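Local coordinates for protein periplasmic chaperone Spy (PDB 3OEO) that probably acts as an ATP-independent, homodimeric periplasmic chaperone that limits protein aggregation and helps client proteins refold, at residues D36-Q41 with Y104-P109; R55-E60 with E86-A91; R62-I67 with E79-K84. All coordinates share one frame; numbering follows the deposited sequence.

Contact 1: residues D36-Q41 with Y104-P109; sequences DAQKQQ and YNILTP. With CD (cadmium ion), chain E.
The carboxamides of Gln41 and Gln38 meet the side chains of Ile106 and Leu107 at their nitrogen ends. Ile106 CG2 lies over one face of the Gln41 amide at its nitrogen end, somewhat beyond the nitrogen, with CG2 and Gln41 NE2 3.4 Å apart. Leu107 CD1 comes to the Gln38 amide from beyond its nitrogen, tilted out of the amide plane, at 3.7 Å from Gln38 NE2; these two side chains run at roughly a right angle. The site joins the two LTxxQ signatures that mark the CpxP/Spy family. Gln38 closes the first, near the beginning of helix 38-49, and Leu107 and Thr108 open the second, just ahead of helix 109-118. Gln38 OE1 accepts hydrogen bonds from Thr35 N and from the side chain of Gln111, the last residue of the second signature, so one oxygen links the two signatures within the same chain.

Ile106 does most of the nonpolar filling. Its CG1 sits anti to its own carbonyl carbon (chi1 -60°) and the chain runs on extended, carrying CD1 up to Gln41 CB at 3.7 Å while CG2 keeps its place on the amide. Leu107 also packs on Leu32 and on Lys112 of the following helix. Thr108 occupies the N-cap position of that helix, its OG1 reaching Gln111 N in a weak bond. No hydrogen bond passes directly between 36-41 and 104-109, so across these two segments the join is van der Waals contact.

At the far side of 36-41 a cadmium ion is held by both carboxylate oxygens of Asp36. Two waters are further ligands, and Lys39 NZ donates to one of them, 3.1 Å from its oxygen.

Contact 2: residues R55-E60 with E86-A91; sequences RPPLEE and EEQRKA. With CD (cadmium ion), chain J.
Pro57 and Gln88 make the van der Waals part of this small surface contact. The amide nitrogen of Gln88 comes up to the CG-CD edge of the proline ring, with Pro57 CG and CD each 3.5 Å from Gln88 NE2, and the two side chains cross at about a right angle. With CG set between its own backbone N and carbonyl carbon (chi1 60°), and a bend at the next bond, the Gln88 chain leans out from its helix toward the loop. Arg55 O is 4.0 Å from Gln88 NE2, too far for a hydrogen bond.

The hydrogen bonding stays on the helix side: Arg89 NE donates to Gln88 OE1 over 3.0 Å, bent to 134° at the hydrogen and tilted from the carbonyl plane. This gives the amide oxygen a partner while its nitrogen faces the proline. Arg89 in turn packs on Met93 of the second subunit.

Metal bonding lies apart from the packing. Glu59 chelates a cadmium ion through both carboxylate oxygens, with OE1 at 2.6 Å from the metal, and a water is a further ligand.

The arrangement sets the connection between helices 38-49 and 60-68 against the start of helix 87-104, within the elongated, all-helical cradle of Spy.

Contact 3: residues R62-I67 with E79-K84; sequences RAMHDI and EAQIAK. With CD (cadmium ion), chain G.
Ala63 and Gln81 meet methyl to amide: the alanine CB stands squarely over one face of the glutamine carboxamide, with Ala63 CB 3.4 Å from Gln81 NE2. Met64 comes in beside the nitrogen end of the same amide, its CG 4.1 Å from Gln81 NE2, the two side chains crossing at a slant. Farther back along the glutamine chain, Ile67 CD1 rests against the aliphatic part, 4.0 Å from Gln81 CG. Gln81 can offer both surfaces because its CG is anti to the backbone N (chi1 153°) and the chain then bends at chi2, turning the amide toward helix 60-68 while CB and CG still face the isoleucine.

The contact thus packs helix 60-68 against helix 75-82, neighbours in the chain. His65 lies on another side of its helix, where its ring meets Phe115 and Phe119 of the second subunit. Asp66 binds a cadmium ion through OD1 at 2.5 Å, two waters being further ligands.

No hydrogen bond spans 62-67 and 79-84. Between these segments the largely buried glutamine acts as a flat packing surface, and the helices are held here by van der Waals contact of three nonpolar side chains with a polar one.

Overall arrangement
Contacts 2 and 3 are neighbours, their centres 11 Å apart on one side of the chain's centre, whereas contact 1 lies on the opposite side, with its centre 30 Å from contact 2 and 40 Å from contact 3. Along the chain they are nested: contact 1 closes the longest loop, which encloses contact 2, which encloses contact 3. A long, weak ion pair joins the inner two, Glu60 OE2 lying 3.5 Å from Lys84 NZ. Helix 87-104 runs from contact 2 toward contact 1, spanning much of the elongated subunit. All three reach the second subunit, and each has a cadmium ion on one acidic side chain of its first segment.

Contact 1: residues D36-Q41 with Y104-P109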
ATOM      1  N   ASP A  36      -7.243  28.575 -10.719  1.00107.77           N
ATOM      2  CA  ASP A  36      -7.028  29.030  -9.352  1.00109.47           C
ATOM      3  C   ASP A  36      -8.205  28.743  -8.418  1.00106.95           C
ATOM      4  O   ASP A  36      -8.159  29.072  -7.236  1.00108.86           O
ATOM      5  CB  ASP A  36      -6.663  30.517  -9.328  1.00114.14           C
ATOM      6  CG  ASP A  36      -5.171  30.753  -9.489  1.00117.91           C
ATOM      7  OD1 ASP A  36      -4.374  30.047  -8.833  1.00118.05           O
ATOM      8  OD2 ASP A  36      -4.790  31.653 -10.266  1.00120.87           O
ATOM      9  N   ALA A  37      -9.253  28.121  -8.942  1.00103.05           N
ATOM     10  CA  ALA A  37     -10.361  27.679  -8.110  1.00100.70           C
ATOM     11  C   ALA A  37     -10.179  26.206  -7.748  1.00 97.76           C
ATOM     12  O   ALA A  37     -10.549  25.776  -6.650  1.00 97.25           O
ATOM     13  CB  ALA A  37     -11.684  27.900  -8.828  1.00 99.06           C
ATOM     14  N   GLN A  38      -9.574  25.458  -8.672  1.00 95.96           N
ATOM     15  CA  GLN A  38      -9.468  23.998  -8.593  1.00 92.88           C
ATOM     16  C   GLN A  38      -8.588  23.481  -7.448  1.00 93.18           C
ATOM     17  O   GLN A  38      -9.076  22.770  -6.567  1.00 91.66           O
ATOM     18  CB  GLN A  38      -9.008  23.430  -9.943  1.00 92.05           C
ATOM     19  CG  GLN A  38     -10.034  23.590 -11.070  1.00 91.08           C
ATOM     20  CD  GLN A  38      -9.481  23.258 -12.450  1.00 91.24           C
ATOM     21  OE1 GLN A  38      -9.432  24.114 -13.331  1.00 92.89           O
ATOM     22  NE2 GLN A  38      -9.064  22.014 -12.642  1.00 90.52           N
ATOM     23  N   LYS A  39      -7.304  23.844  -7.464  1.00 95.29           N
ATOM     24  CA  LYS A  39      -6.336  23.441  -6.425  1.00 96.15           C
ATOM     25  C   LYS A  39      -6.859  23.568  -4.990  1.00 96.44           C
ATOM     26  O   LYS A  39      -6.577  22.719  -4.141  1.00 95.40           O
ATOM     27  CB  LYS A  39      -5.029  24.232  -6.563  1.00 99.93           C
ATOM     28  CG  LYS A  39      -4.012  23.634  -7.524  1.00100.01           C
ATOM     29  CD  LYS A  39      -2.847  24.584  -7.803  1.00104.31           C
ATOM     30  CE  LYS A  39      -3.135  25.516  -8.974  1.00105.30           C
ATOM     31  NZ  LYS A  39      -1.901  26.189  -9.462  1.00109.27           N
ATOM     32  N   GLN A  40      -7.614  24.632  -4.733  1.00 97.92           N
ATOM     33  CA  GLN A  40      -8.167  24.897  -3.406  1.00 99.31           C
ATOM     34  C   GLN A  40      -9.380  24.021  -3.091  1.00 96.53           C
ATOM     35  O   GLN A  40      -9.604  23.653  -1.935  1.00 97.09           O
ATOM     36  CB  GLN A  40      -8.501  26.388  -3.243  1.00102.54           C
ATOM     37  CG  GLN A  40      -9.141  26.782  -1.910  1.00104.37           C
ATOM     38  CD  GLN A  40      -8.399  26.248  -0.691  1.00105.59           C
ATOM     39  OE1 GLN A  40      -9.019  25.744   0.243  1.00105.31           O
ATOM     40  NE2 GLN A  40      -7.072  26.357  -0.697  1.00107.53           N
ATOM     41  N   GLN A  41     -10.162  23.693  -4.114  1.00 94.04           N
ATOM     42  CA  GLN A  41     -11.258  22.745  -3.938  1.00 91.79           C
ATOM     43  C   GLN A  41     -10.715  21.358  -3.624  1.00 89.97           C
ATOM     44  O   GLN A  41     -11.295  20.629  -2.824  1.00 89.35           O
ATOM     45  CB  GLN A  41     -12.178  22.727  -5.158  1.00 89.97           C
ATOM     46  CG  GLN A  41     -13.369  23.658  -5.007  1.00 91.66           C
ATOM     47  CD  GLN A  41     -14.016  24.006  -6.326  1.00 91.21           C
ATOM     48  OE1 GLN A  41     -13.934  25.147  -6.780  1.00 93.18           O
ATOM     49  NE2 GLN A  41     -14.666  23.027  -6.950  1.00 88.99           N
ATOM     50  N   TYR A 104     -12.004  14.435  -9.768  1.00 82.38           N
ATOM     51  CA  TYR A 104     -12.341  14.226 -11.179  1.00 82.72           C
ATOM     52  C   TYR A 104     -13.528  15.118 -11.546  1.00 83.14           C
ATOM     53  O   TYR A 104     -13.546  15.731 -12.610  1.00 83.78           O
ATOM     54  CB  TYR A 104     -12.647  12.737 -11.450  1.00 82.30           C
ATOM     55  CG  TYR A 104     -12.996  12.378 -12.887  1.00 82.70           C
ATOM     56  CD1 TYR A 104     -14.326  12.301 -13.307  1.00 82.68           C
ATOM     57  CD2 TYR A 104     -11.997  12.093 -13.818  1.00 83.50           C
ATOM     58  CE1 TYR A 104     -14.651  11.969 -14.620  1.00 83.31           C
ATOM     59  CE2 TYR A 104     -12.311  11.761 -15.140  1.00 84.02           C
ATOM     60  CZ  TYR A 104     -13.640  11.700 -15.532  1.00 84.27           C
ATOM     61  OH  TYR A 104     -13.958  11.367 -16.833  1.00 85.65           O
ATOM     62  N   ASN A 105     -14.488  15.218 -10.630  1.00 83.14           N
ATOM     63  CA  ASN A 105     -15.737  15.940 -10.864  1.00 83.79           C
ATOM     64  C   ASN A 105     -15.630  17.454 -10.722  1.00 84.72           C
ATOM     65  O   ASN A 105     -16.570  18.187 -11.053  1.00 85.16           O
ATOM     66  CB  ASN A 105     -16.845  15.395  -9.957  1.00 83.89           C
ATOM     67  CG  ASN A 105     -17.552  14.178 -10.549  1.00 84.24           C
ATOM     68  OD1 ASN A 105     -18.783  14.079 -10.496  1.00 85.04           O
ATOM     69  ND2 ASN A 105     -16.780  13.248 -11.116  1.00 83.43           N
ATOM     70  N   ILE A 106     -14.487  17.912 -10.218  1.00 85.37           N
ATOM     71  CA  ILE A 106     -14.179  19.336 -10.146  1.00 86.92           C
ATOM     72  C   ILE A 106     -13.617  19.783 -11.491  1.00 87.57           C
ATOM     73  O   ILE A 106     -13.688  20.961 -11.848  1.00 88.93           O
ATOM     74  CB  ILE A 106     -13.160  19.644  -9.032  1.00 87.77           C
ATOM     75  CG1 ILE A 106     -13.714  19.216  -7.673  1.00 88.06           C
ATOM     76  CG2 ILE A 106     -12.803  21.131  -9.016  1.00 89.96           C
ATOM     77  CD1 ILE A 106     -12.729  19.370  -6.535  1.00 89.43           C
ATOM     78  N   LEU A 107     -13.077  18.825 -12.236  1.00 87.18           N
ATOM     79  CA  LEU A 107     -12.486  19.082 -13.545  1.00 88.34           C
ATOM     80  C   LEU A 107     -13.466  19.636 -14.587  1.00 88.69           C
ATOM     81  O   LEU A 107     -14.663  19.802 -14.321  1.00 88.19           O
ATOM     82  CB  LEU A 107     -11.809  17.809 -14.071  1.00 87.98           C
ATOM     83  CG  LEU A 107     -10.282  17.641 -14.036  1.00 89.23           C
ATOM     84  CD1 LEU A 107      -9.599  18.389 -12.893  1.00 90.14           C
ATOM     85  CD2 LEU A 107      -9.927  16.161 -14.005  1.00 88.67           C
ATOM     86  N   THR A 108     -12.925  19.944 -15.763  1.00 89.92           N
ATOM     87  CA  THR A 108     -13.704  20.367 -16.916  1.00 90.44           C
ATOM     88  C   THR A 108     -13.540  19.303 -18.000  1.00 90.76           C
ATOM     89  O   THR A 108     -12.566  18.547 -17.971  1.00 91.02           O
ATOM     90  CB  THR A 108     -13.210  21.719 -17.465  1.00 92.35           C
ATOM     91  OG1 THR A 108     -11.850  21.591 -17.903  1.00 93.80           O
ATOM     92  CG2 THR A 108     -13.312  22.814 -16.401  1.00 92.69           C
ATOM     93  N   PRO A 109     -14.486  19.236 -18.958  1.00 91.02           N
ATOM     94  CA  PRO A 109     -14.397  18.314 -20.087  1.00 91.95           C
ATOM     95  C   PRO A 109     -13.039  18.298 -20.801  1.00 93.75           C
ATOM     96  O   PRO A 109     -12.565  17.226 -21.185  1.00 94.34           O
ATOM     97  CB  PRO A 109     -15.488  18.825 -21.022  1.00 92.74           C
ATOM     98  CG  PRO A 109     -16.533  19.316 -20.095  1.00 91.41           C
ATOM     99  CD  PRO A 109     -15.797  19.914 -18.924  1.00 90.73           C
TER
HETATM  100 CD    CD E   5      -2.107  31.127  -9.692  1.00 68.42          CD
HETATM  101  O   HOH W   1      -2.295  29.102 -10.291  1.00 85.73           O
HETATM  102  O   HOH W   2      -0.349  32.045 -10.504  1.00 16.00           O

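Contact 2: residues R55-E60 with E86-A91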
ATOM      1  N   ARG A  55      -6.353   6.940   9.702  1.00100.76           N
ATOM      2  CA  ARG A  55      -5.329   6.078   9.095  1.00 98.32           C
ATOM      3  C   ARG A  55      -4.531   5.157  10.052  1.00 98.81           C
ATOM      4  O   ARG A  55      -4.233   4.018   9.680  1.00 96.97           O
ATOM      5  CB  ARG A  55      -4.360   6.904   8.228  1.00 97.71           C
ATOM      6  CG  ARG A  55      -5.022   7.684   7.091  1.00 96.70           C
ATOM      7  CD  ARG A  55      -4.018   8.106   6.016  1.00 95.60           C
ATOM      8  NE  ARG A  55      -3.698   7.017   5.092  1.00 93.18           N
ATOM      9  CZ  ARG A  55      -4.393   6.721   3.992  1.00 91.77           C
ATOM     10  NH1 ARG A  55      -5.467   7.429   3.659  1.00 91.85           N
ATOM     11  NH2 ARG A  55      -4.018   5.706   3.222  1.00 89.62           N
ATOM     12  N   PRO A  56      -4.175   5.636  11.269  1.00101.47           N
ATOM     13  CA  PRO A  56      -3.205   4.856  12.042  1.00101.82           C
ATOM     14  C   PRO A  56      -3.728   4.070  13.264  1.00103.32           C
ATOM     15  O   PRO A  56      -4.244   4.673  14.210  1.00106.55           O
ATOM     16  CB  PRO A  56      -2.221   5.935  12.511  1.00104.35           C
ATOM     17  CG  PRO A  56      -3.058   7.228  12.574  1.00106.30           C
ATOM     18  CD  PRO A  56      -4.385   6.959  11.887  1.00104.51           C
ATOM     19  N   PRO A  57      -3.587   2.726  13.247  1.00101.42           N
ATOM     20  CA  PRO A  57      -3.640   1.967  14.499  1.00103.12           C
ATOM     21  C   PRO A  57      -2.230   1.865  15.099  1.00103.64           C
ATOM     22  O   PRO A  57      -1.315   1.334  14.461  1.00101.40           O
ATOM     23  CB  PRO A  57      -4.172   0.598  14.065  1.00101.20           C
ATOM     24  CG  PRO A  57      -3.795   0.464  12.620  1.00 97.98           C
ATOM     25  CD  PRO A  57      -3.518   1.843  12.065  1.00 98.05           C
ATOM     26  N   LEU A  58      -2.063   2.378  16.314  1.00106.77           N
ATOM     27  CA  LEU A  58      -0.727   2.623  16.877  1.00107.85           C
ATOM     28  C   LEU A  58       0.055   1.417  17.424  1.00107.21           C
ATOM     29  O   LEU A  58       1.256   1.529  17.684  1.00108.13           O
ATOM     30  CB  LEU A  58      -0.790   3.741  17.928  1.00112.31           C
ATOM     31  CG  LEU A  58      -0.789   5.180  17.398  1.00113.08           C
ATOM     32  CD1 LEU A  58      -1.278   6.149  18.463  1.00117.87           C
ATOM     33  CD2 LEU A  58       0.590   5.591  16.886  1.00112.65           C
ATOM     34  N   GLU A  59      -0.612   0.275  17.589  1.00105.73           N
ATOM     35  CA  GLU A  59       0.020  -0.912  18.187  1.00105.23           C
ATOM     36  C   GLU A  59       0.356  -2.017  17.182  1.00101.32           C
ATOM     37  O   GLU A  59       1.113  -2.935  17.498  1.00101.11           O
ATOM     38  CB  GLU A  59      -0.842  -1.477  19.327  1.00107.86           C
ATOM     39  CG  GLU A  59      -2.186  -2.026  18.878  1.00106.24           C
ATOM     40  CD  GLU A  59      -2.823  -2.945  19.889  1.00107.84           C
ATOM     41  OE1 GLU A  59      -3.177  -2.472  20.991  1.00111.36           O
ATOM     42  OE2 GLU A  59      -2.994  -4.141  19.574  1.00105.80           O
ATOM     43  N   GLU A  60      -0.217  -1.934  15.984  1.00 98.43           N
ATOM     44  CA  GLU A  60      -0.018  -2.953  14.952  1.00 94.95           C
ATOM     45  C   GLU A  60       1.310  -2.776  14.226  1.00 93.23           C
ATOM     46  O   GLU A  60       1.929  -3.757  13.810  1.00 92.00           O
ATOM     47  CB  GLU A  60      -1.184  -2.960  13.956  1.00 93.38           C
ATOM     48  CG  GLU A  60      -2.367  -3.853  14.365  1.00 93.74           C
ATOM     49  CD  GLU A  60      -3.329  -3.194  15.348  1.00 95.90           C
ATOM     50  OE1 GLU A  60      -2.942  -2.227  16.030  1.00 96.97           O
ATOM     51  OE2 GLU A  60      -4.487  -3.648  15.436  1.00 97.25           O
ATOM     52  N   GLU A  86      -7.520  -5.461   7.712  1.00 71.75           N
ATOM     53  CA  GLU A  86      -8.402  -5.558   6.548  1.00 72.76           C
ATOM     54  C   GLU A  86      -9.459  -4.473   6.667  1.00 74.30           C
ATOM     55  O   GLU A  86      -9.731  -3.765   5.699  1.00 73.66           O
ATOM     56  CB  GLU A  86      -9.059  -6.949   6.409  1.00 74.40           C
ATOM     57  CG  GLU A  86     -10.431  -7.096   7.080  1.00 77.55           C
ATOM     58  CD  GLU A  86     -11.291  -8.215   6.496  1.00 80.71           C
ATOM     59  OE1 GLU A  86     -10.893  -8.820   5.480  1.00 80.51           O
ATOM     60  OE2 GLU A  86     -12.377  -8.487   7.061  1.00 83.43           O
ATOM     61  N   GLU A  87     -10.035  -4.350   7.865  1.00 76.92           N
ATOM     62  CA  GLU A  87     -10.977  -3.290   8.196  1.00 78.97           C
ATOM     63  C   GLU A  87     -10.368  -1.923   7.855  1.00 77.81           C
ATOM     64  O   GLU A  87     -11.023  -1.076   7.252  1.00 77.86           O
ATOM     65  CB  GLU A  87     -11.361  -3.354   9.689  1.00 82.10           C
ATOM     66  CG  GLU A  87     -11.857  -4.736  10.196  1.00 84.13           C
ATOM     67  CD  GLU A  87     -12.134  -4.793  11.711  1.00 87.27           C
ATOM     68  OE1 GLU A  87     -11.846  -3.818  12.442  1.00 87.44           O
ATOM     69  OE2 GLU A  87     -12.650  -5.833  12.176  1.00 89.37           O
ATOM     70  N   GLN A  88      -9.101  -1.731   8.220  1.00 77.31           N
ATOM     71  CA  GLN A  88      -8.413  -0.457   8.027  1.00 76.88           C
ATOM     72  C   GLN A  88      -8.030  -0.203   6.573  1.00 74.97           C
ATOM     73  O   GLN A  88      -8.171   0.915   6.072  1.00 74.78           O
ATOM     74  CB  GLN A  88      -7.150  -0.388   8.889  1.00 77.14           C
ATOM     75  CG  GLN A  88      -6.132  -1.484   8.581  1.00 75.68           C
ATOM     76  CD  GLN A  88      -4.714  -0.977   8.458  1.00 74.58           C
ATOM     77  OE1 GLN A  88      -3.911  -1.544   7.714  1.00 73.33           O
ATOM     78  NE2 GLN A  88      -4.392   0.088   9.185  1.00 75.73           N
ATOM     79  N   ARG A  89      -7.523  -1.231   5.905  1.00 74.06           N
ATOM     80  CA  ARG A  89      -7.031  -1.065   4.549  1.00 72.48           C
ATOM     81  C   ARG A  89      -8.142  -1.098   3.509  1.00 72.44           C
ATOM     82  O   ARG A  89      -8.016  -0.461   2.461  1.00 71.48           O
ATOM     83  CB  ARG A  89      -5.898  -2.047   4.242  1.00 71.53           C
ATOM     84  CG  ARG A  89      -4.538  -1.418   4.497  1.00 72.11           C
ATOM     85  CD  ARG A  89      -3.377  -2.406   4.495  1.00 72.29           C
ATOM     86  NE  ARG A  89      -2.249  -1.874   5.261  1.00 72.52           N
ATOM     87  CZ  ARG A  89      -1.151  -1.340   4.732  1.00 73.08           C
ATOM     88  NH1 ARG A  89      -1.005  -1.279   3.415  1.00 73.24           N
ATOM     89  NH2 ARG A  89      -0.187  -0.878   5.527  1.00 73.22           N
ATOM     90  N   LYS A  90      -9.225  -1.821   3.813  1.00 74.03           N
ATOM     91  CA  LYS A  90     -10.444  -1.836   2.981  1.00 74.63           C
ATOM     92  C   LYS A  90     -11.159  -0.490   2.999  1.00 74.97           C
ATOM     93  O   LYS A  90     -11.382   0.104   1.948  1.00 74.12           O
ATOM     94  CB  LYS A  90     -11.417  -2.942   3.421  1.00 76.84           C
ATOM     95  CG  LYS A  90     -11.141  -4.318   2.804  1.00 76.38           C
ATOM     96  CD  LYS A  90     -12.074  -5.398   3.348  1.00 78.14           C
ATOM     97  CE  LYS A  90     -13.491  -5.284   2.794  1.00 79.48           C
ATOM     98  NZ  LYS A  90     -14.211  -6.587   2.829  1.00 81.61           N
ATOM     99  N   ALA A  91     -11.509  -0.017   4.197  1.00 76.59           N
ATOM    100  CA  ALA A  91     -12.154   1.286   4.382  1.00 77.65           C
ATOM    101  C   ALA A  91     -11.330   2.456   3.835  1.00 76.27           C
ATOM    102  O   ALA A  91     -11.879   3.523   3.546  1.00 76.51           O
ATOM    103  CB  ALA A  91     -12.494   1.516   5.854  1.00 79.94           C
TER
HETATM  104 CD    CD J 162      -5.425  -3.524  20.348  1.00 91.33          CD
HETATM  105  O   HOH W   3      -7.699  -4.779  19.674  1.00 18.03           O

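Contact 3: residues R62-I67 with E79-K84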
ATOM      1  N   ARG A  62       3.864  -2.068  15.681  1.00 94.50           N
ATOM      2  CA  ARG A  62       4.736  -2.842  16.561  1.00 94.98           C
ATOM      3  C   ARG A  62       4.679  -4.315  16.152  1.00 92.09           C
ATOM      4  O   ARG A  62       5.714  -4.952  15.988  1.00 91.43           O
ATOM      5  CB  ARG A  62       4.315  -2.679  18.028  1.00 98.29           C
ATOM      6  CG  ARG A  62       5.334  -3.194  19.049  1.00100.32           C
ATOM      7  CD  ARG A  62       4.747  -3.358  20.458  1.00103.89           C
ATOM      8  NE  ARG A  62       4.107  -2.142  20.961  1.00106.56           N
ATOM      9  CZ  ARG A  62       2.797  -2.000  21.153  1.00107.26           C
ATOM     10  NH1 ARG A  62       1.966  -3.005  20.909  1.00105.21           N
ATOM     11  NH2 ARG A  62       2.315  -0.850  21.606  1.00110.35           N
ATOM     12  N   ALA A  63       3.467  -4.841  15.972  1.00 90.39           N
ATOM     13  CA  ALA A  63       3.261  -6.240  15.582  1.00 88.10           C
ATOM     14  C   ALA A  63       4.092  -6.643  14.366  1.00 85.64           C
ATOM     15  O   ALA A  63       4.872  -7.595  14.444  1.00 85.50           O
ATOM     16  CB  ALA A  63       1.784  -6.523  15.343  1.00 87.64           C
ATOM     17  N   MET A  64       3.949  -5.913  13.258  1.00 83.69           N
ATOM     18  CA  MET A  64       4.750  -6.188  12.059  1.00 81.64           C
ATOM     19  C   MET A  64       6.222  -6.290  12.444  1.00 81.93           C
ATOM     20  O   MET A  64       6.913  -7.230  12.053  1.00 81.49           O
ATOM     21  CB  MET A  64       4.608  -5.093  10.995  1.00 81.35           C
ATOM     22  CG  MET A  64       3.258  -4.427  10.860  1.00 81.28           C
ATOM     23  SD  MET A  64       3.526  -2.718  10.333  1.00 83.44           S
ATOM     24  CE  MET A  64       1.878  -2.309   9.732  1.00 81.71           C
ATOM     25  N   HIS A  65       6.691  -5.309  13.210  1.00 82.84           N
ATOM     26  CA  HIS A  65       8.061  -5.306  13.712  1.00 83.68           C
ATOM     27  C   HIS A  65       8.332  -6.611  14.457  1.00 82.94           C
ATOM     28  O   HIS A  65       9.285  -7.318  14.140  1.00 82.76           O
ATOM     29  CB  HIS A  65       8.296  -4.094  14.616  1.00 86.36           C
ATOM     30  CG  HIS A  65       9.726  -3.655  14.693  1.00 89.14           C
ATOM     31  ND1 HIS A  65      10.479  -3.768  15.844  1.00 92.34           N
ATOM     32  CD2 HIS A  65      10.538  -3.089  13.768  1.00 89.79           C
ATOM     33  CE1 HIS A  65      11.692  -3.296  15.623  1.00 94.11           C
ATOM     34  NE2 HIS A  65      11.754  -2.879  14.370  1.00 92.90           N
ATOM     35  N   ASP A  66       7.457  -6.945  15.404  1.00 82.27           N
ATOM     36  CA  ASP A  66       7.602  -8.142  16.241  1.00 81.56           C
ATOM     37  C   ASP A  66       7.772  -9.442  15.437  1.00 78.95           C
ATOM     38  O   ASP A  66       8.618 -10.278  15.777  1.00 79.48           O
ATOM     39  CB  ASP A  66       6.434  -8.248  17.236  1.00 82.52           C
ATOM     40  CG  ASP A  66       6.325  -7.022  18.157  1.00 84.97           C
ATOM     41  OD1 ASP A  66       7.225  -6.153  18.106  1.00 85.43           O
ATOM     42  OD2 ASP A  66       5.347  -6.930  18.942  1.00 85.48           O
ATOM     43  N   ILE A  67       6.989  -9.602  14.371  1.00 75.75           N
ATOM     44  CA  ILE A  67       7.040 -10.825  13.560  1.00 73.38           C
ATOM     45  C   ILE A  67       8.319 -10.909  12.725  1.00 72.37           C
ATOM     46  O   ILE A  67       8.913 -11.984  12.593  1.00 72.58           O
ATOM     47  CB  ILE A  67       5.806 -10.972  12.631  1.00 72.03           C
ATOM     48  CG1 ILE A  67       4.516 -10.631  13.387  1.00 73.25           C
ATOM     49  CG2 ILE A  67       5.725 -12.390  12.070  1.00 70.98           C
ATOM     50  CD1 ILE A  67       3.495  -9.854  12.567  1.00 72.65           C
ATOM     51  N   GLU A  79      -0.189 -14.223   9.305  1.00 53.50           N
ATOM     52  CA  GLU A  79      -1.521 -14.476   8.735  1.00 54.29           C
ATOM     53  C   GLU A  79      -2.659 -13.824   9.513  1.00 55.29           C
ATOM     54  O   GLU A  79      -3.647 -13.395   8.912  1.00 55.67           O
ATOM     55  CB  GLU A  79      -1.834 -15.979   8.693  1.00 56.17           C
ATOM     56  CG  GLU A  79      -0.944 -16.836   7.807  1.00 54.73           C
ATOM     57  CD  GLU A  79      -1.378 -18.296   7.792  1.00 55.80           C
ATOM     58  OE1 GLU A  79      -2.295 -18.676   8.551  1.00 56.88           O
ATOM     59  OE2 GLU A  79      -0.797 -19.073   7.010  1.00 55.64           O
ATOM     60  N   ALA A  80      -2.526 -13.775  10.842  1.00 55.89           N
ATOM     61  CA  ALA A  80      -3.617 -13.346  11.719  1.00 57.47           C
ATOM     62  C   ALA A  80      -3.403 -11.951  12.282  1.00 56.87           C
ATOM     63  O   ALA A  80      -4.192 -11.468  13.105  1.00 58.19           O
ATOM     64  CB  ALA A  80      -3.831 -14.348  12.826  1.00 60.04           C
ATOM     65  N   GLN A  81      -2.320 -11.321  11.838  1.00 55.31           N
ATOM     66  CA  GLN A  81      -2.092  -9.900  12.046  1.00 55.74           C
ATOM     67  C   GLN A  81      -2.630  -9.144  10.816  1.00 56.08           C
ATOM     68  O   GLN A  81      -3.475  -8.252  10.956  1.00 56.39           O
ATOM     69  CB  GLN A  81      -0.600  -9.626  12.291  1.00 54.33           C
ATOM     70  CG  GLN A  81      -0.087  -8.225  11.909  1.00 50.96           C
ATOM     71  CD  GLN A  81      -0.628  -7.104  12.782  1.00 49.76           C
ATOM     72  OE1 GLN A  81      -1.479  -7.320  13.647  1.00 51.92           O
ATOM     73  NE2 GLN A  81      -0.125  -5.892  12.564  1.00 47.41           N
ATOM     74  N   ILE A  82      -2.125  -9.528   9.635  1.00 56.43           N
ATOM     75  CA  ILE A  82      -2.626  -9.105   8.323  1.00 57.73           C
ATOM     76  C   ILE A  82      -4.130  -8.807   8.276  1.00 60.27           C
ATOM     77  O   ILE A  82      -4.517  -7.683   8.009  1.00 60.26           O
ATOM     78  CB  ILE A  82      -2.331 -10.170   7.228  1.00 57.38           C
ATOM     79  CG1 ILE A  82      -0.832 -10.278   6.941  1.00 56.82           C
ATOM     80  CG2 ILE A  82      -3.083  -9.844   5.927  1.00 57.50           C
ATOM     81  CD1 ILE A  82      -0.489 -11.412   5.975  1.00 56.73           C
ATOM     82  N   ALA A  83      -4.967  -9.810   8.539  1.00 63.64           N
ATOM     83  CA  ALA A  83      -6.412  -9.683   8.327  1.00 66.58           C
ATOM     84  C   ALA A  83      -7.123  -8.815   9.369  1.00 69.11           C
ATOM     85  O   ALA A  83      -8.301  -8.482   9.200  1.00 70.55           O
ATOM     86  CB  ALA A  83      -7.067 -11.068   8.238  1.00 68.73           C
ATOM     87  N   LYS A  84      -6.426  -8.482  10.460  1.00 70.56           N
ATOM     88  CA  LYS A  84      -6.903  -7.459  11.401  1.00 72.82           C
ATOM     89  C   LYS A  84      -6.692  -6.107  10.710  1.00 71.61           C
ATOM     90  O   LYS A  84      -7.408  -5.132  10.958  1.00 72.66           O
ATOM     91  CB  LYS A  84      -6.151  -7.544  12.734  1.00 73.90           C
ATOM     92  CG  LYS A  84      -6.705  -6.643  13.844  1.00 76.72           C
ATOM     93  CD  LYS A  84      -6.272  -7.083  15.253  1.00 78.45           C
ATOM     94  CE  LYS A  84      -4.793  -6.789  15.531  1.00 77.14           C
ATOM     95  NZ  LYS A  84      -4.448  -6.828  16.982  1.00 79.12           N
TER
HETATM   96 CD    CD G  18       8.586  -5.755  20.156  1.00 76.52          CD
HETATM   97  O   HOH W   4       8.296  -3.392  21.317  1.00 36.38           O
HETATM   98  O   HOH W   5      10.502  -4.909  21.404  1.00 35.04           O